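Local coordinates for protein deseasin MCP-01 (Pseudoalteromonas sp., PDB 3VV3) that breaks down collagen as a bacterial serine protease of the subtilisin family, the part described being its catalytic domain, at residues V48-V53 with T107-T112; G125-V130 with A279-L284. All coordinates share one frame; numbering follows the deposited sequence.

From the N terminus, the chain first runs through strand 45-50 of the central parallel sheet. Interaction 1 joins the end of this strand, and the turn after it, to helix 105-114. It closes a loop of 53 residues that holds little regular structure. The chain then leaves the helix and enters the loop that leads to strand 131-136. There interaction 2 opens, and it closes 148 residues later on helix 269-284. The two closures follow in series and neither encloses the other. They meet where T112 O probably accepts a hydrogen bond from V126 N. Strand 45-50, helix 105-114, loop 125-130 and helix 269-284 are thus linked in one subtilase core.

Interaction 1 of 2, residues V48-V53 with T107-T112; sequences VIDTGV and THVSGT
V48 and V109 form the apolar centre of the contact. Their side chains meet at an oblique angle, with V48 CG1 3.6 Å from V109 CG2. V109 CG2 also meets D50 OD2 tip to tip, at 3.9 Å. With V109 CG1 anti to the carbonyl carbon (chi1 -55°), CG2 is left between the backbone N and the carbonyl carbon, and faces the strand.

The second group is a hydroxyl lodged among methyls. S110 OG lies 3.5 Å from V53 CG2 and 3.7 Å from V48 CG2. It is not left without a partner, because it bonds to G106 O one turn back in its own helix. T107 OG1 comes alongside the V53 backbone, 3.9 Å from V53 C. It is hydrogen-bonded to D54 N and D101 OD2, and so pins the turn after the strand.

The third group is polar and centres on D50. D50 OD1 accepts a bond from T51 N at 2.7 Å, through the anti lone pair and bent to 144°. It is also hydrogen-bonded to H105 ND1. With S270, this pair is consistent with the Ser-His-Asp catalytic triad of subtilisins. An alanine at D50 would probably leave H105 ND1 without its mate, set that ring free to turn and open a gap beside V109.

Helix segment 107-112, part of helix 105-114, runs nearly antiparallel to strand 48-50 (158°), with the two axes 9.2 Å apart. The strand is hydrogen-bonded to strand 131-136 on one edge and to strand 166-171 on the other. V109 also touches N170 of strand 166-171 and P274 of helix 269-284.

Interaction 2 of 2, residues G125-V130 with A279-L284; sequences GVNHDV and AAALVL
N127 reaches across to helix segment 279-284 with its amide, which lies over the backbone and side chains of A281 and L282. Its CG is anti to the carbonyl carbon (chi1 -58°), and this brings the amide nearer the helix than its CB direction suggests. N127 OD1 lies 3.5 Å from L282 CD1. N127 OD1 is also 3.4 Å from L282 N, but the angle is too poor for a hydrogen bond. N127 ND2 comes 3.8 Å from A281 CB. V126 points at the helix and sets V126 CG1 3.7 Å from A279 N. V130 adds a looser touch, its CG2 on the methyl of A281.

The loop before strand 131-136 thus packs on the C-terminal part of helix 269-284, where L282 also touches V321 and L325 of helix 321-327.

The amide is buried, yet both its ends have partners. N127 ND2 is hydrogen-bonded to I113 O and G278 O, so it joins helix 105-114 to helix 269-284. N127 OD1 accepts a hydrogen bond from a water at 2.8 Å. That water gives a weak second one to A281 O. The methyl of A281 leaves room for the amide, while V126 and L282 supply apolar contact. The two carbonyls that accept from N127 ND2 probably fix which way the amide is flipped.

Interaction 1 of 2, residues V48-V53 with T107-T112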
loop_
_atom_site.group_PDB
_atom_site.type_symbol
_atom_site.label_atom_id
_atom_site.label_comp_id
_atom_site.label_asym_id
_atom_site.label_seq_id
_atom_site.Cartn_x
_atom_site.Cartn_y
_atom_site.Cartn_z
ATOM N N VAL A 48 -1.051 -18.554 1.011
ATOM C CA VAL A 48 -1.012 -17.096 0.878
ATOM C C VAL A 48 -1.219 -16.736 -0.588
ATOM O O VAL A 48 -0.404 -17.085 -1.441
ATOM C CB VAL A 48 0.323 -16.506 1.387
ATOM C CG1 VAL A 48 0.403 -15.005 1.087
ATOM C CG2 VAL A 48 0.494 -16.785 2.873
ATOM N N ILE A 49 -2.337 -16.064 -0.868
ATOM C CA ILE A 49 -2.690 -15.651 -2.224
ATOM C C ILE A 49 -2.389 -14.159 -2.360
ATOM O O ILE A 49 -3.068 -13.314 -1.762
ATOM C CB ILE A 49 -4.173 -15.966 -2.508
ATOM C CG1 ILE A 49 -4.411 -17.480 -2.358
ATOM C CG2 ILE A 49 -4.583 -15.448 -3.902
ATOM C CD1 ILE A 49 -5.893 -17.938 -2.518
ATOM N N ASP A 50 -1.344 -13.833 -3.114
ATOM C CA ASP A 50 -0.774 -12.495 -3.029
ATOM C C ASP A 50 0.251 -12.296 -4.144
ATOM O O ASP A 50 0.089 -12.832 -5.248
ATOM C CB ASP A 50 -0.135 -12.339 -1.643
ATOM C CG ASP A 50 -0.146 -10.901 -1.129
ATOM O OD1 ASP A 50 0.486 -10.023 -1.751
ATOM O OD2 ASP A 50 -0.757 -10.657 -0.068
ATOM N N THR A 51 1.299 -11.526 -3.863
ATOM C CA THR A 51 2.357 -11.295 -4.845
ATOM C C THR A 51 3.398 -12.412 -4.850
ATOM O O THR A 51 4.406 -12.317 -5.557
ATOM C CB THR A 51 3.117 -9.977 -4.572
ATOM O OG1 THR A 51 3.792 -10.070 -3.314
ATOM C CG2 THR A 51 2.163 -8.787 -4.543
ATOM N N GLY A 52 3.168 -13.446 -4.044
ATOM C CA GLY A 52 4.109 -14.547 -3.919
ATOM C C GLY A 52 4.627 -14.713 -2.495
ATOM O O GLY A 52 4.163 -14.048 -1.569
ATOM N N VAL A 53 5.591 -15.612 -2.329
ATOM C CA VAL A 53 6.258 -15.842 -1.050
ATOM C C VAL A 53 7.743 -15.995 -1.324
ATOM O O VAL A 53 8.133 -16.810 -2.151
ATOM C CB VAL A 53 5.762 -17.143 -0.382
ATOM C CG1 VAL A 53 6.505 -17.393 0.933
ATOM C CG2 VAL A 53 4.249 -17.079 -0.147
ATOM N N THR A 107 5.430 -11.624 0.938
ATOM C CA THR A 107 6.444 -12.062 1.892
ATOM C C THR A 107 6.187 -11.434 3.251
ATOM O O THR A 107 6.388 -12.064 4.295
ATOM C CB THR A 107 7.842 -11.701 1.392
ATOM O OG1 THR A 107 8.075 -12.387 0.158
ATOM C CG2 THR A 107 8.925 -12.101 2.416
ATOM N N HIS A 108 5.721 -10.191 3.229
ATOM C CA HIS A 108 5.397 -9.483 4.459
ATOM C C HIS A 108 4.268 -10.191 5.213
ATOM O O HIS A 108 4.393 -10.479 6.411
ATOM C CB HIS A 108 5.042 -8.020 4.152
ATOM C CG HIS A 108 5.090 -7.128 5.354
ATOM N ND1 HIS A 108 4.039 -7.016 6.238
ATOM C CD2 HIS A 108 6.068 -6.311 5.816
ATOM C CE1 HIS A 108 4.366 -6.165 7.198
ATOM N NE2 HIS A 108 5.590 -5.724 6.966
ATOM N N VAL A 109 3.170 -10.494 4.522
ATOM C CA VAL A 109 2.066 -11.175 5.185
ATOM C C VAL A 109 2.500 -12.578 5.631
ATOM O O VAL A 109 2.104 -13.042 6.700
ATOM C CB VAL A 109 0.762 -11.212 4.335
ATOM C CG1 VAL A 109 0.361 -9.799 3.917
ATOM C CG2 VAL A 109 0.919 -12.084 3.118
ATOM N N SER A 110 3.327 -13.241 4.823
ATOM C CA SER A 110 3.835 -14.560 5.206
ATOM C C SER A 110 4.610 -14.540 6.528
ATOM O O SER A 110 4.437 -15.422 7.376
ATOM C CB SER A 110 4.688 -15.164 4.083
ATOM O OG SER A 110 3.906 -15.381 2.917
ATOM N N GLY A 111 5.460 -13.532 6.706
ATOM C CA GLY A 111 6.236 -13.395 7.935
ATOM C C GLY A 111 5.373 -13.177 9.168
ATOM O O GLY A 111 5.707 -13.615 10.266
ATOM N N THR A 112 4.243 -12.505 8.994
ATOM C CA THR A 112 3.321 -12.306 10.109
ATOM C C THR A 112 2.642 -13.621 10.504
ATOM O O THR A 112 2.463 -13.921 11.681
ATOM C CB THR A 112 2.291 -11.214 9.764
ATOM O OG1 THR A 112 2.981 -9.968 9.605
ATOM C CG2 THR A 112 1.214 -11.077 10.861
#

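Interaction 2 of 2, residues G125-V130 with A279-L284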
loop_
_atom_site.group_PDB
_atom_site.type_symbol
_atom_site.label_atom_id
_atom_site.label_comp_id
_atom_site.label_asym_id
_atom_site.label_seq_id
_atom_site.Cartn_x
_atom_site.Cartn_y
_atom_site.Cartn_z
ATOM N N GLY A 125 6.535 -15.121 13.499
ATOM C CA GLY A 125 5.123 -15.047 13.172
ATOM C C GLY A 125 4.237 -15.506 14.314
ATOM O O GLY A 125 4.723 -15.911 15.373
ATOM N N VAL A 126 2.927 -15.453 14.104
ATOM C CA VAL A 126 2.008 -15.994 15.099
ATOM C C VAL A 126 2.357 -17.466 15.338
ATOM O O VAL A 126 2.236 -17.970 16.459
ATOM C CB VAL A 126 0.533 -15.877 14.658
ATOM C CG1 VAL A 126 -0.396 -16.461 15.723
ATOM C CG2 VAL A 126 0.166 -14.417 14.369
ATOM N N ASN A 127 2.782 -18.144 14.274
ATOM C CA ASN A 127 3.359 -19.486 14.372
ATOM C C ASN A 127 4.873 -19.420 14.294
ATOM O O ASN A 127 5.419 -18.732 13.425
ATOM C CB ASN A 127 2.862 -20.385 13.231
ATOM C CG ASN A 127 1.358 -20.513 13.204
ATOM O OD1 ASN A 127 0.789 -21.425 13.798
ATOM N ND2 ASN A 127 0.701 -19.584 12.523
ATOM N N HIS A 128 5.560 -20.133 15.190
ATOM C CA HIS A 128 7.005 -20.313 15.054
ATOM C C HIS A 128 7.281 -21.340 13.974
ATOM O O HIS A 128 8.287 -21.267 13.271
ATOM C CB HIS A 128 7.624 -20.840 16.346
ATOM C CG HIS A 128 7.563 -19.876 17.481
ATOM N ND1 HIS A 128 8.445 -19.924 18.543
ATOM C CD2 HIS A 128 6.733 -18.835 17.725
ATOM C CE1 HIS A 128 8.153 -18.956 19.392
ATOM N NE2 HIS A 128 7.124 -18.278 18.919
ATOM N N ASP A 129 6.383 -22.315 13.880
ATOM C CA ASP A 129 6.491 -23.402 12.914
ATOM C C ASP A 129 5.149 -23.596 12.218
ATOM O O ASP A 129 4.111 -23.660 12.869
ATOM C CB ASP A 129 6.893 -24.695 13.626
ATOM C CG ASP A 129 8.219 -24.565 14.354
ATOM O OD1 ASP A 129 9.269 -24.534 13.680
ATOM O OD2 ASP A 129 8.203 -24.479 15.595
ATOM N N VAL A 130 5.185 -23.678 10.893
ATOM C CA VAL A 130 3.987 -23.817 10.074
ATOM C C VAL A 130 4.493 -24.045 8.656
ATOM O O VAL A 130 5.682 -23.873 8.396
ATOM C CB VAL A 130 3.105 -22.536 10.154
ATOM C CG1 VAL A 130 3.810 -21.348 9.485
ATOM C CG2 VAL A 130 1.716 -22.770 9.550
ATOM N N ALA A 279 -3.310 -16.947 13.493
ATOM C CA ALA A 279 -4.006 -17.447 14.672
ATOM C C ALA A 279 -4.849 -18.684 14.343
ATOM O O ALA A 279 -4.902 -19.629 15.130
ATOM C CB ALA A 279 -4.862 -16.358 15.309
ATOM N N ALA A 280 -5.497 -18.680 13.179
ATOM C CA ALA A 280 -6.291 -19.830 12.762
ATOM C C ALA A 280 -5.400 -21.059 12.655
ATOM O O ALA A 280 -5.759 -22.140 13.136
ATOM C CB ALA A 280 -7.002 -19.560 11.429
ATOM N N ALA A 281 -4.243 -20.898 12.018
ATOM C CA ALA A 281 -3.297 -22.009 11.885
ATOM C C ALA A 281 -2.817 -22.502 13.250
ATOM O O ALA A 281 -2.674 -23.708 13.465
ATOM C CB ALA A 281 -2.119 -21.615 11.009
ATOM N N LEU A 282 -2.563 -21.571 14.170
ATOM C CA LEU A 282 -2.126 -21.950 15.517
ATOM C C LEU A 282 -3.204 -22.751 16.249
ATOM O O LEU A 282 -2.910 -23.762 16.901
ATOM C CB LEU A 282 -1.711 -20.715 16.337
ATOM C CG LEU A 282 -0.891 -21.036 17.598
ATOM C CD1 LEU A 282 0.363 -21.811 17.208
ATOM C CD2 LEU A 282 -0.506 -19.766 18.338
ATOM N N VAL A 283 -4.452 -22.314 16.126
ATOM C CA VAL A 283 -5.582 -23.039 16.701
ATOM C C VAL A 283 -5.641 -24.469 16.148
ATOM O O VAL A 283 -5.859 -25.423 16.890
ATOM C CB VAL A 283 -6.922 -22.318 16.423
ATOM C CG1 VAL A 283 -8.099 -23.223 16.758
ATOM C CG2 VAL A 283 -7.008 -20.999 17.210
ATOM N N LEU A 284 -5.435 -24.612 14.843
ATOM C CA LEU A 284 -5.528 -25.926 14.209
ATOM C C LEU A 284 -4.352 -26.824 14.589
ATOM O O LEU A 284 -4.366 -28.025 14.308
ATOM C CB LEU A 284 -5.626 -25.781 12.692
ATOM C CG LEU A 284 -6.953 -25.230 12.164
ATOM C CD1 LEU A 284 -6.826 -24.872 10.676
ATOM C CD2 LEU A 284 -8.064 -26.244 12.377
HETATM O O HOH W 1 0.437 -24.123 13.323
#